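Local coordinates for capsid protein (Macrobrachium rosenbergii nodavirus, PDB 5YKU) that forms the capsid of a shrimp nodavirus, its protrusion domain probably building the dimeric spikes on the particle surface, at residues Gly17-Pro22 against Ile72-Thr77. Sequence-based numbering, arbitrary orientation.
Sequences GNWVPP and ISYFDT
Trp19 and Tyr74 bridge this contact almost by themselves, reaching for each other across the domain interior from backbones whose CA atoms stay 11.0 Å apart. The indole N-H is the donor: Trp19 NE1 lies 2.9 Å from Tyr74 OH, with an N-H...O angle of 148°, moderately bent. Seen from the indole, the hydroxyl oxygen sits at the edge, essentially in the plane of the ring, though off the line of the N-H. Tyr74 OH is also hydrogen-bonded to the carbonyl of Gln114, so this buried oxygen is gripped by two partners, which should fix where the end of the phenol lies.

The two side chains cross at about a right angle. Their rings meet obliquely, the phenol plane turned 68° from that of the five-membered ring, and Trp19 CD1 comes to 3.8 Å from Tyr74 CE2, adding an apolar touch beside the polar one. In Trp19, CG stands anti to the carbonyl carbon (chi1 -62°), and the second torsion turns the pyrrole edge with NE1 toward the tyrosine. Tyr113 stacks on the Tyr74 ring, while Ile61, Ile33 and Leu100 pack against the indole.

Further along, Thr77 OG1 donates to Asp76 OD1 at 2.8 Å, approaching from above the carboxylate plane; Asp76 also forms a salt bridge with Arg50.

The 17-22 segment carries the end region of strand 10-18, and Tyr74 belongs to strand 69-75; the two strands are not neighbours in the sheet order. Their hydrogen-bonded aromatic pair thus spans the buried interior of an all-beta protrusion domain built from antiparallel strands.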
loop_
_atom_site.group_PDB
_atom_site.type_symbol
_atom_site.label_atom_id
_atom_site.label_comp_id
_atom_site.label_asym_id
_atom_site.label_seq_id
_atom_site.Cartn_x
_atom_site.Cartn_y
_atom_site.Cartn_z
ATOM N N GLY A 17 -2.030 1.787 -7.232
ATOM C CA GLY A 17 -0.802 1.300 -7.716
ATOM C C GLY A 17 -0.527 -0.114 -7.349
ATOM O O GLY A 17 -1.308 -0.803 -6.691
ATOM N N ASN A 18 0.572 -0.643 -7.852
ATOM C CA ASN A 18 1.017 -2.013 -7.680
ATOM C C ASN A 18 2.224 -2.075 -6.819
ATOM O O ASN A 18 3.168 -1.287 -6.936
ATOM C CB ASN A 18 1.363 -2.599 -9.051
ATOM C CG ASN A 18 0.189 -2.747 -9.911
ATOM O OD1 ASN A 18 -0.940 -2.963 -9.520
ATOM N ND2 ASN A 18 0.451 -2.730 -11.226
ATOM N N TRP A 19 2.232 -3.032 -5.909
ATOM C CA TRP A 19 3.443 -3.410 -5.202
ATOM C C TRP A 19 4.323 -4.260 -6.107
ATOM O O TRP A 19 3.832 -5.217 -6.718
ATOM C CB TRP A 19 3.072 -4.243 -3.940
ATOM C CG TRP A 19 2.248 -3.512 -2.947
ATOM C CD1 TRP A 19 0.960 -3.812 -2.599
ATOM C CD2 TRP A 19 2.599 -2.358 -2.182
ATOM N NE1 TRP A 19 0.504 -2.937 -1.663
ATOM C CE2 TRP A 19 1.481 -2.009 -1.370
ATOM C CE3 TRP A 19 3.733 -1.545 -2.120
ATOM C CZ2 TRP A 19 1.492 -0.952 -0.490
ATOM C CZ3 TRP A 19 3.750 -0.497 -1.237
ATOM C CH2 TRP A 19 2.668 -0.208 -0.393
ATOM N N VAL A 20 5.586 -3.899 -6.222
ATOM C CA VAL A 20 6.484 -4.685 -7.048
ATOM C C VAL A 20 6.494 -6.160 -6.595
ATOM O O VAL A 20 6.693 -6.364 -5.389
ATOM C CB VAL A 20 7.858 -4.067 -6.944
ATOM C CG1 VAL A 20 8.888 -4.913 -7.718
ATOM C CG2 VAL A 20 7.923 -2.636 -7.507
ATOM N N PRO A 21 6.322 -7.111 -7.471
ATOM C CA PRO A 21 6.359 -8.520 -7.039
ATOM C C PRO A 21 7.728 -8.979 -6.606
ATOM O O PRO A 21 8.754 -8.450 -7.060
ATOM C CB PRO A 21 5.882 -9.266 -8.219
ATOM C CG PRO A 21 5.123 -8.271 -9.082
ATOM C CD PRO A 21 5.880 -7.003 -8.862
ATOM N N PRO A 22 7.792 -9.933 -5.731
ATOM C CA PRO A 22 9.068 -10.532 -5.357
ATOM C C PRO A 22 9.602 -11.355 -6.513
ATOM O O PRO A 22 8.949 -11.752 -7.433
ATOM C CB PRO A 22 8.684 -11.505 -4.178
ATOM C CG PRO A 22 7.309 -11.900 -4.475
ATOM C CD PRO A 22 6.640 -10.664 -5.120
ATOM N N ILE A 72 -0.702 -4.000 6.372
ATOM C CA ILE A 72 -1.543 -4.495 5.296
ATOM C C ILE A 72 -1.214 -5.964 4.985
ATOM O O ILE A 72 -0.035 -6.328 4.930
ATOM C CB ILE A 72 -1.452 -3.641 4.027
ATOM C CG1 ILE A 72 -2.027 -2.287 4.273
ATOM C CG2 ILE A 72 -2.124 -4.305 2.845
ATOM C CD1 ILE A 72 -1.869 -1.258 3.199
ATOM N N SER A 73 -2.262 -6.782 4.815
ATOM C CA SER A 73 -2.098 -8.182 4.538
ATOM C C SER A 73 -2.753 -8.572 3.270
ATOM O O SER A 73 -3.973 -8.282 3.057
ATOM C CB SER A 73 -2.686 -9.026 5.634
ATOM O OG SER A 73 -1.921 -8.962 6.825
ATOM N N TYR A 74 -2.073 -9.340 2.391
ATOM C CA TYR A 74 -2.616 -9.971 1.214
ATOM C C TYR A 74 -2.438 -11.460 1.293
ATOM O O TYR A 74 -1.361 -11.947 1.663
ATOM C CB TYR A 74 -1.942 -9.496 -0.041
ATOM C CG TYR A 74 -2.022 -8.004 -0.293
ATOM C CD1 TYR A 74 -3.077 -7.438 -1.027
ATOM C CD2 TYR A 74 -1.011 -7.190 0.142
ATOM C CE1 TYR A 74 -3.127 -6.077 -1.255
ATOM C CE2 TYR A 74 -1.039 -5.823 -0.120
ATOM C CZ TYR A 74 -2.086 -5.276 -0.817
ATOM O OH TYR A 74 -2.133 -3.911 -1.050
ATOM N N PHE A 75 -3.420 -12.216 0.836
ATOM C CA PHE A 75 -3.294 -13.687 0.630
ATOM C C PHE A 75 -4.313 -14.078 -0.338
ATOM O O PHE A 75 -5.472 -13.653 -0.234
ATOM C CB PHE A 75 -3.469 -14.450 1.944
ATOM C CG PHE A 75 -2.987 -15.867 1.876
ATOM C CD1 PHE A 75 -1.635 -16.105 1.712
ATOM C CD2 PHE A 75 -3.792 -16.924 1.913
ATOM C CE1 PHE A 75 -1.103 -17.387 1.729
ATOM C CE2 PHE A 75 -3.278 -18.245 1.861
ATOM C CZ PHE A 75 -1.952 -18.470 1.843
ATOM N N ASP A 76 -3.982 -14.911 -1.326
ATOM C CA ASP A 76 -4.874 -15.185 -2.451
ATOM C C ASP A 76 -5.494 -16.534 -2.490
ATOM O O ASP A 76 -6.216 -16.785 -3.437
ATOM C CB ASP A 76 -4.124 -14.848 -3.741
ATOM C CG ASP A 76 -2.943 -15.754 -4.042
ATOM O OD1 ASP A 76 -2.568 -16.575 -3.153
ATOM O OD2 ASP A 76 -2.438 -15.649 -5.227
ATOM N N THR A 77 -5.231 -17.421 -1.567
ATOM C CA THR A 77 -5.612 -18.833 -1.743
ATOM C C THR A 77 -6.417 -19.306 -0.590
ATOM O O THR A 77 -5.928 -19.406 0.560
ATOM C CB THR A 77 -4.362 -19.724 -1.911
ATOM O OG1 THR A 77 -3.560 -19.231 -3.011
ATOM C CG2 THR A 77 -4.731 -21.134 -2.151
#